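PDB 6JOO: CRISPR-associated protein,CRISPR-associated endonuclease Cas9 from Corynebacterium diphtheriae, which uses a guide RNA to find matching DNA beside a PAM and cleaves both strands with its RuvC-like and HNH nuclease domains. Local coordinates for residues Phe854-Lys868 / Ile882-Phe896. Residues are numbered along the deposited sequence; the frame is centred on the assembly and turned at random.
Sequences FSPSKLRLRPLQMSK and IIDRPGWLPAVNKLF. With nucleotides of chain C; nucleotides of chain D.
L861 and W888 form a single antiparallel bridge, a hydrogen-bonded pair, where the 885-891 loop runs along strand 858-863. This strand lies at one edge of an antiparallel sheet of the Cas9 C-terminal domain, beside strand 847-855. L861 N gives a nearly straight bond to W888 O (2.8 Å), the return bond from W888 N to L861 O is weak, and further along L859 N bonds P890 O and V892 N bonds S857 O. L889 lies over one face of the F854 ring, with CD1 3.8 Å from its centroid in a CH-pi contact. L859 crosses L895 at about a right angle, CD1 to CD2 at 3.6 Å. L861 meets L895 tip to tip, its CD1 4.0 Å from the same CD2. R860 NH1 donates to P886 O at 3.0 Å, on a lone pair in the carbonyl plane, though this oxygen sits 30° out of the guanidinium plane.

Both segments also grip DNA. R862 has CG beside its backbone N (chi1 -72°) and runs extended to NE, which brings its guanidinium to the phosphate of DG2 of chain C. NH1 holds OP1, and NH2 holds OP2. NH1 also forms a salt bridge with D851, and D884 O receives weak bonds from NE and NH2. R860 lays a guanidinium face against the same phosphate, and its NE pairs with another DNA phosphate. R885, extended, reaches the base of DG2, consistent with a part in PAM recognition; its NH1 donates to N7 at 3.1 Å. On the other DNA strand, A891 N bonds OP2 of DA2 of chain D, and K894 NZ reaches its OP1 at 2.8 Å.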
loop_
_atom_site.group_PDB
_atom_site.type_symbol
_atom_site.label_atom_id
_atom_site.label_comp_id
_atom_site.label_asym_id
_atom_site.label_seq_id
_atom_site.Cartn_x
_atom_site.Cartn_y
_atom_site.Cartn_z
ATOM N N PHE A 854 -18.728 -10.556 -13.932
ATOM C CA PHE A 854 -19.349 -9.386 -14.547
ATOM C C PHE A 854 -20.746 -9.137 -13.994
ATOM O O PHE A 854 -21.023 -8.079 -13.419
ATOM C CB PHE A 854 -19.388 -9.570 -16.065
ATOM C CG PHE A 854 -19.801 -8.338 -16.821
ATOM C CD1 PHE A 854 -18.896 -7.311 -17.042
ATOM C CD2 PHE A 854 -21.089 -8.211 -17.321
ATOM C CE1 PHE A 854 -19.270 -6.178 -17.739
ATOM C CE2 PHE A 854 -21.466 -7.080 -18.020
ATOM C CZ PHE A 854 -20.555 -6.063 -18.229
ATOM N N SER A 855 -21.643 -10.093 -14.177
ATOM C CA SER A 855 -23.017 -9.967 -13.718
ATOM C C SER A 855 -23.325 -11.119 -12.767
ATOM O O SER A 855 -22.494 -12.021 -12.596
ATOM C CB SER A 855 -23.973 -9.977 -14.910
ATOM O OG SER A 855 -24.252 -11.311 -15.291
ATOM N N PRO A 856 -24.498 -11.127 -12.123
ATOM C CA PRO A 856 -24.914 -12.322 -11.369
ATOM C C PRO A 856 -25.088 -13.564 -12.226
ATOM O O PRO A 856 -25.400 -14.629 -11.681
ATOM C CB PRO A 856 -26.249 -11.897 -10.739
ATOM C CG PRO A 856 -26.193 -10.393 -10.707
ATOM C CD PRO A 856 -25.368 -9.963 -11.870
ATOM N N SER A 857 -24.856 -13.468 -13.532
ATOM C CA SER A 857 -25.026 -14.594 -14.438
ATOM C C SER A 857 -23.972 -14.640 -15.536
ATOM O O SER A 857 -24.080 -15.480 -16.437
ATOM C CB SER A 857 -26.419 -14.546 -15.080
ATOM O OG SER A 857 -26.649 -13.279 -15.665
ATOM N N LYS A 858 -22.964 -13.772 -15.493
ATOM C CA LYS A 858 -21.977 -13.665 -16.554
ATOM C C LYS A 858 -20.582 -13.602 -15.960
ATOM O O LYS A 858 -20.370 -13.016 -14.898
ATOM C CB LYS A 858 -22.205 -12.427 -17.430
ATOM C CG LYS A 858 -23.430 -12.508 -18.302
ATOM C CD LYS A 858 -23.724 -11.182 -18.973
ATOM C CE LYS A 858 -24.757 -11.360 -20.072
ATOM N NZ LYS A 858 -25.926 -12.162 -19.612
ATOM N N LEU A 859 -19.640 -14.213 -16.669
ATOM C CA LEU A 859 -18.222 -14.153 -16.358
ATOM C C LEU A 859 -17.539 -13.110 -17.227
ATOM O O LEU A 859 -18.011 -12.772 -18.314
ATOM C CB LEU A 859 -17.565 -15.511 -16.587
ATOM C CG LEU A 859 -17.484 -16.437 -15.388
ATOM C CD1 LEU A 859 -17.132 -17.829 -15.859
ATOM C CD2 LEU A 859 -16.430 -15.911 -14.435
ATOM N N ARG A 860 -16.405 -12.611 -16.744
ATOM C CA ARG A 860 -15.529 -11.753 -17.535
ATOM C C ARG A 860 -14.251 -12.528 -17.821
ATOM O O ARG A 860 -13.414 -12.704 -16.929
ATOM C CB ARG A 860 -15.219 -10.441 -16.819
ATOM C CG ARG A 860 -14.485 -9.443 -17.712
ATOM C CD ARG A 860 -13.812 -8.324 -16.925
ATOM N NE ARG A 860 -14.765 -7.386 -16.338
ATOM C CZ ARG A 860 -15.119 -6.231 -16.892
ATOM N NH1 ARG A 860 -14.598 -5.866 -18.056
ATOM N NH2 ARG A 860 -15.991 -5.440 -16.279
ATOM N N LEU A 861 -14.098 -12.981 -19.061
ATOM C CA LEU A 861 -12.958 -13.783 -19.474
ATOM C C LEU A 861 -12.180 -13.077 -20.571
ATOM O O LEU A 861 -12.746 -12.368 -21.405
ATOM C CB LEU A 861 -13.397 -15.161 -19.970
ATOM C CG LEU A 861 -14.349 -15.938 -19.064
ATOM C CD1 LEU A 861 -14.655 -17.300 -19.667
ATOM C CD2 LEU A 861 -13.766 -16.080 -17.666
ATOM N N ARG A 862 -10.871 -13.294 -20.573
ATOM C CA ARG A 862 -9.957 -12.781 -21.564
ATOM C C ARG A 862 -9.004 -13.906 -21.982
ATOM O O ARG A 862 -8.786 -14.839 -21.214
ATOM C CB ARG A 862 -9.145 -11.590 -21.032
ATOM C CG ARG A 862 -9.953 -10.317 -20.876
ATOM C CD ARG A 862 -9.043 -9.113 -20.678
ATOM N NE ARG A 862 -9.795 -7.875 -20.490
ATOM C CZ ARG A 862 -10.142 -7.386 -19.305
ATOM N NH1 ARG A 862 -9.805 -8.032 -18.198
ATOM N NH2 ARG A 862 -10.824 -6.250 -19.223
ATOM N N PRO A 863 -8.469 -13.832 -23.193
ATOM C CA PRO A 863 -7.495 -14.859 -23.610
ATOM C C PRO A 863 -6.294 -14.877 -22.676
ATOM O O PRO A 863 -5.720 -13.835 -22.350
ATOM C CB PRO A 863 -7.115 -14.418 -25.029
ATOM C CG PRO A 863 -8.282 -13.618 -25.500
ATOM C CD PRO A 863 -8.790 -12.901 -24.283
ATOM N N LEU A 864 -5.919 -16.083 -22.236
ATOM C CA LEU A 864 -4.882 -16.208 -21.213
ATOM C C LEU A 864 -3.516 -15.776 -21.733
ATOM O O LEU A 864 -2.761 -15.104 -21.020
ATOM C CB LEU A 864 -4.823 -17.648 -20.693
ATOM C CG LEU A 864 -3.634 -18.062 -19.815
ATOM C CD1 LEU A 864 -3.550 -17.211 -18.553
ATOM C CD2 LEU A 864 -3.704 -19.544 -19.460
ATOM N N GLN A 865 -3.181 -16.146 -22.969
ATOM C CA GLN A 865 -1.828 -16.010 -23.492
ATOM C C GLN A 865 -1.614 -14.721 -24.280
ATOM O O GLN A 865 -0.639 -14.626 -25.034
ATOM C CB GLN A 865 -1.483 -17.221 -24.366
ATOM C CG GLN A 865 -1.548 -18.563 -23.646
ATOM C CD GLN A 865 -1.515 -19.745 -24.601
ATOM O OE1 GLN A 865 -1.789 -19.605 -25.793
ATOM N NE2 GLN A 865 -1.180 -20.920 -24.077
HETATM N N MSE A 866 -2.485 -13.729 -24.126
HETATM C CA MSE A 866 -2.358 -12.517 -24.934
HETATM C C MSE A 866 -2.316 -11.232 -24.112
HETATM O O MSE A 866 -2.846 -11.167 -23.005
HETATM C CB MSE A 866 -3.496 -12.439 -25.947
HETATM C CG MSE A 866 -3.512 -13.613 -26.891
HETATM SE SE MSE A 866 -5.099 -13.692 -27.985
HETATM C CE MSE A 866 -5.063 -15.608 -28.357
ATOM N N SER A 867 -1.674 -10.214 -24.676
ATOM C CA SER A 867 -1.513 -8.919 -24.041
ATOM C C SER A 867 -2.072 -7.833 -24.950
ATOM O O SER A 867 -2.163 -8.000 -26.168
ATOM C CB SER A 867 -0.037 -8.644 -23.728
ATOM O OG SER A 867 0.111 -7.465 -22.958
ATOM N N LYS A 868 -2.449 -6.710 -24.339
ATOM C CA LYS A 868 -3.065 -5.625 -25.095
ATOM C C LYS A 868 -2.050 -4.882 -25.954
ATOM O O LYS A 868 -2.417 -4.319 -26.991
ATOM C CB LYS A 868 -3.751 -4.646 -24.144
ATOM C CG LYS A 868 -4.662 -5.297 -23.123
ATOM C CD LYS A 868 -5.237 -4.263 -22.172
ATOM C CE LYS A 868 -4.138 -3.443 -21.520
ATOM N NZ LYS A 868 -4.690 -2.408 -20.604
ATOM N N ILE A 882 -12.152 -8.065 -27.071
ATOM C CA ILE A 882 -11.974 -9.325 -26.360
ATOM C C ILE A 882 -10.749 -9.288 -25.449
ATOM O O ILE A 882 -10.772 -9.857 -24.350
ATOM C CB ILE A 882 -11.902 -10.483 -27.374
ATOM C CG1 ILE A 882 -13.260 -10.693 -28.036
ATOM C CG2 ILE A 882 -11.431 -11.774 -26.716
ATOM C CD1 ILE A 882 -14.387 -10.964 -27.055
ATOM N N ILE A 883 -9.681 -8.614 -25.865
ATOM C CA ILE A 883 -8.416 -8.630 -25.141
ATOM C C ILE A 883 -8.274 -7.426 -24.215
ATOM O O ILE A 883 -7.705 -7.543 -23.129
ATOM C CB ILE A 883 -7.241 -8.703 -26.138
ATOM C CG1 ILE A 883 -7.475 -9.844 -27.141
ATOM C CG2 ILE A 883 -5.915 -8.887 -25.399
ATOM C CD1 ILE A 883 -6.322 -10.058 -28.107
ATOM N N ASP A 884 -8.798 -6.258 -24.607
ATOM C CA ASP A 884 -8.595 -5.032 -23.812
ATOM C C ASP A 884 -9.786 -4.783 -22.913
ATOM O O ASP A 884 -9.674 -4.866 -21.672
ATOM C CB ASP A 884 -8.329 -3.838 -24.739
ATOM C CG ASP A 884 -7.923 -2.569 -23.978
ATOM O OD1 ASP A 884 -7.867 -2.574 -22.725
ATOM O OD2 ASP A 884 -7.654 -1.551 -24.644
ATOM N N ARG A 885 -10.941 -4.460 -23.485
ATOM C CA ARG A 885 -12.094 -4.084 -22.681
ATOM C C ARG A 885 -13.353 -4.267 -23.513
ATOM O O ARG A 885 -13.383 -3.847 -24.676
ATOM C CB ARG A 885 -11.955 -2.638 -22.191
ATOM C CG ARG A 885 -13.149 -2.091 -21.433
ATOM C CD ARG A 885 -12.897 -0.655 -21.019
ATOM N NE ARG A 885 -13.998 -0.134 -20.221
ATOM C CZ ARG A 885 -14.103 -0.293 -18.907
ATOM N NH1 ARG A 885 -13.170 -0.958 -18.242
ATOM N NH2 ARG A 885 -15.144 0.211 -18.259
ATOM N N PRO A 886 -14.408 -4.903 -22.974
ATOM C CA PRO A 886 -14.460 -5.468 -21.622
ATOM C C PRO A 886 -14.092 -6.947 -21.557
ATOM O O PRO A 886 -14.045 -7.512 -20.465
ATOM C CB PRO A 886 -15.924 -5.277 -21.240
ATOM C CG PRO A 886 -16.641 -5.491 -22.533
ATOM C CD PRO A 886 -15.731 -4.952 -23.624
ATOM N N GLY A 887 -13.845 -7.561 -22.707
ATOM C CA GLY A 887 -13.531 -8.974 -22.773
ATOM C C GLY A 887 -14.756 -9.810 -23.083
ATOM O O GLY A 887 -15.882 -9.320 -23.211
ATOM N N TRP A 888 -14.510 -11.109 -23.217
ATOM C CA TRP A 888 -15.593 -12.058 -23.421
ATOM C C TRP A 888 -16.447 -12.133 -22.162
ATOM O O TRP A 888 -15.927 -12.332 -21.060
ATOM C CB TRP A 888 -15.032 -13.433 -23.778
ATOM C CG TRP A 888 -16.073 -14.430 -24.186
ATOM C CD1 TRP A 888 -17.344 -14.165 -24.601
ATOM C CD2 TRP A 888 -15.933 -15.857 -24.211
ATOM N NE1 TRP A 888 -18.003 -15.336 -24.887
ATOM C CE2 TRP A 888 -17.160 -16.389 -24.655
ATOM C CE3 TRP A 888 -14.890 -16.737 -23.901
ATOM C CZ2 TRP A 888 -17.372 -17.760 -24.795
ATOM C CZ3 TRP A 888 -15.104 -18.097 -24.042
ATOM C CH2 TRP A 888 -16.335 -18.595 -24.484
ATOM N N LEU A 889 -17.760 -11.964 -22.329
ATOM C CA LEU A 889 -18.712 -11.903 -21.222
ATOM C C LEU A 889 -19.745 -13.015 -21.382
ATOM O O LEU A 889 -20.939 -12.743 -21.574
ATOM C CB LEU A 889 -19.389 -10.535 -21.157
ATOM C CG LEU A 889 -18.449 -9.325 -21.069
ATOM C CD1 LEU A 889 -19.213 -8.007 -21.122
ATOM C CD2 LEU A 889 -17.605 -9.390 -19.809
ATOM N N PRO A 890 -19.326 -14.276 -21.290
ATOM C CA PRO A 890 -20.265 -15.377 -21.520
ATOM C C PRO A 890 -21.215 -15.558 -20.352
ATOM O O PRO A 890 -20.900 -15.232 -19.206
ATOM C CB PRO A 890 -19.347 -16.591 -21.678
ATOM C CG PRO A 890 -18.180 -16.262 -20.822
ATOM C CD PRO A 890 -17.998 -14.770 -20.883
ATOM N N ALA A 891 -22.398 -16.082 -20.656
ATOM C CA ALA A 891 -23.317 -16.474 -19.601
ATOM C C ALA A 891 -22.807 -17.731 -18.913
ATOM O O ALA A 891 -22.280 -18.641 -19.558
ATOM C CB ALA A 891 -24.719 -16.709 -20.162
ATOM N N VAL A 892 -22.967 -17.775 -17.591
ATOM C CA VAL A 892 -22.453 -18.895 -16.810
ATOM C C VAL A 892 -23.128 -20.197 -17.225
ATOM O O VAL A 892 -22.466 -21.231 -17.384
ATOM C CB VAL A 892 -22.629 -18.607 -15.309
ATOM C CG1 VAL A 892 -22.551 -19.890 -14.493
ATOM C CG2 VAL A 892 -21.583 -17.599 -14.849
ATOM N N ASN A 893 -24.449 -20.169 -17.417
ATOM C CA ASN A 893 -25.162 -21.392 -17.773
ATOM C C ASN A 893 -24.797 -21.862 -19.174
ATOM O O ASN A 893 -24.612 -23.063 -19.402
ATOM C CB ASN A 893 -26.670 -21.184 -17.657
ATOM C CG ASN A 893 -27.447 -22.455 -17.928
ATOM O OD1 ASN A 893 -26.942 -23.555 -17.704
ATOM N ND2 ASN A 893 -28.673 -22.314 -18.421
ATOM N N LYS A 894 -24.690 -20.934 -20.126
ATOM C CA LYS A 894 -24.319 -21.315 -21.484
ATOM C C LYS A 894 -22.890 -21.841 -21.535
ATOM O O LYS A 894 -22.608 -22.834 -22.216
ATOM C CB LYS A 894 -24.489 -20.122 -22.425
ATOM C CG LYS A 894 -24.288 -20.444 -23.898
ATOM C CD LYS A 894 -24.299 -19.174 -24.738
ATOM C CE LYS A 894 -24.314 -19.494 -26.226
ATOM N NZ LYS A 894 -24.200 -18.255 -27.051
ATOM N N LEU A 895 -21.981 -21.197 -20.801
ATOM C CA LEU A 895 -20.568 -21.558 -20.858
ATOM C C LEU A 895 -20.322 -22.950 -20.292
ATOM O O LEU A 895 -19.603 -23.758 -20.888
ATOM C CB LEU A 895 -19.741 -20.518 -20.100
ATOM C CG LEU A 895 -18.264 -20.823 -19.855
ATOM C CD1 LEU A 895 -17.483 -20.771 -21.150
ATOM C CD2 LEU A 895 -17.674 -19.861 -18.840
ATOM N N PHE A 896 -20.905 -23.247 -19.133
ATOM C CA PHE A 896 -20.609 -24.503 -18.456
ATOM C C PHE A 896 -21.398 -25.668 -19.033
ATOM O O PHE A 896 -20.987 -26.824 -18.885
ATOM C CB PHE A 896 -20.884 -24.362 -16.960
ATOM C CG PHE A 896 -19.875 -23.516 -16.243
ATOM C CD1 PHE A 896 -18.534 -23.603 -16.570
ATOM C CD2 PHE A 896 -20.264 -22.626 -15.255
ATOM C CE1 PHE A 896 -17.599 -22.832 -15.920
ATOM C CE2 PHE A 896 -19.329 -21.847 -14.602
ATOM C CZ PHE A 896 -17.996 -21.950 -14.936
ATOM P P DG C 2 -11.357 -5.658 -15.869
ATOM O OP1 DG C 2 -10.917 -7.065 -15.735
ATOM O OP2 DG C 2 -11.988 -5.204 -17.131
ATOM O "O5'" DG C 2 -12.321 -5.288 -14.644
ATOM C "C5'" DG C 2 -12.037 -5.784 -13.343
ATOM C "C4'" DG C 2 -12.911 -5.111 -12.300
ATOM O "O4'" DG C 2 -12.783 -3.677 -12.426
ATOM C "C3'" DG C 2 -14.401 -5.394 -12.421
ATOM O "O3'" DG C 2 -14.735 -6.574 -11.690
ATOM C "C2'" DG C 2 -15.015 -4.154 -11.784
ATOM C "C1'" DG C 2 -14.031 -3.055 -12.187
ATOM N N9 DG C 2 -14.416 -2.306 -13.386
ATOM C C8 DG C 2 -13.941 -2.481 -14.664
ATOM N N7 DG C 2 -14.459 -1.654 -15.532
ATOM C C5 DG C 2 -15.328 -0.876 -14.781
ATOM C C6 DG C 2 -16.170 0.191 -15.177
ATOM O O6 DG C 2 -16.318 0.675 -16.307
ATOM N N1 DG C 2 -16.888 0.704 -14.102
ATOM C C2 DG C 2 -16.801 0.247 -12.811
ATOM N N2 DG C 2 -17.571 0.870 -11.909
ATOM N N3 DG C 2 -16.017 -0.750 -12.425
ATOM C C4 DG C 2 -15.312 -1.263 -13.458
ATOM P P DA D 2 -24.018 -15.334 -24.714
ATOM O OP1 DA D 2 -23.146 -16.093 -25.635
ATOM O OP2 DA D 2 -23.633 -15.150 -23.295
ATOM O "O5'" DA D 2 -24.258 -13.889 -25.342
ATOM C "C5'" DA D 2 -24.424 -13.740 -26.738
ATOM C "C4'" DA D 2 -24.744 -12.297 -27.080
ATOM O "O4'" DA D 2 -25.802 -11.822 -26.218
ATOM C "C3'" DA D 2 -23.578 -11.321 -26.912
ATOM O "O3'" DA D 2 -23.294 -10.697 -28.149
ATOM C "C2'" DA D 2 -24.055 -10.308 -25.860
ATOM C "C1'" DA D 2 -25.566 -10.482 -25.866
ATOM N N9 DA D 2 -26.180 -10.252 -24.558
ATOM C C8 DA D 2 -26.235 -11.138 -23.523
ATOM N N7 DA D 2 -26.852 -10.678 -22.462
ATOM C C5 DA D 2 -27.230 -9.399 -22.822
ATOM C C6 DA D 2 -27.924 -8.387 -22.131
ATOM N N6 DA D 2 -28.369 -8.527 -20.877
ATOM N N1 DA D 2 -28.141 -7.223 -22.776
ATOM C C2 DA D 2 -27.691 -7.090 -24.030
ATOM N N3 DA D 2 -27.026 -7.969 -24.783
ATOM C C4 DA D 2 -26.827 -9.115 -24.114
ATOM O "O5'" DG C 1 -9.475 -2.247 -18.445
ATOM C "C5'" DG C 1 -8.411 -2.840 -17.711
ATOM C "C4'" DG C 1 -8.727 -2.850 -16.229
ATOM O "O4'" DG C 1 -8.666 -1.499 -15.720
ATOM C "C3'" DG C 1 -10.114 -3.361 -15.884
ATOM O "O3'" DG C 1 -10.060 -4.747 -15.632
ATOM C "C2'" DG C 1 -10.461 -2.582 -14.621
ATOM C "C1'" DG C 1 -9.762 -1.248 -14.862
ATOM N N9 DG C 1 -10.603 -0.227 -15.484
ATOM C C8 DG C 1 -10.532 0.218 -16.783
ATOM N N7 DG C 1 -11.398 1.153 -17.062
ATOM C C5 DG C 1 -12.083 1.349 -15.868
ATOM C C6 DG C 1 -13.139 2.243 -15.560
ATOM O O6 DG C 1 -13.695 3.063 -16.304
ATOM N N1 DG C 1 -13.545 2.121 -14.233
ATOM C C2 DG C 1 -13.001 1.248 -13.322
ATOM N N2 DG C 1 -13.527 1.274 -12.089
ATOM N N3 DG C 1 -12.011 0.405 -13.598
ATOM C C4 DG C 1 -11.603 0.511 -14.885
#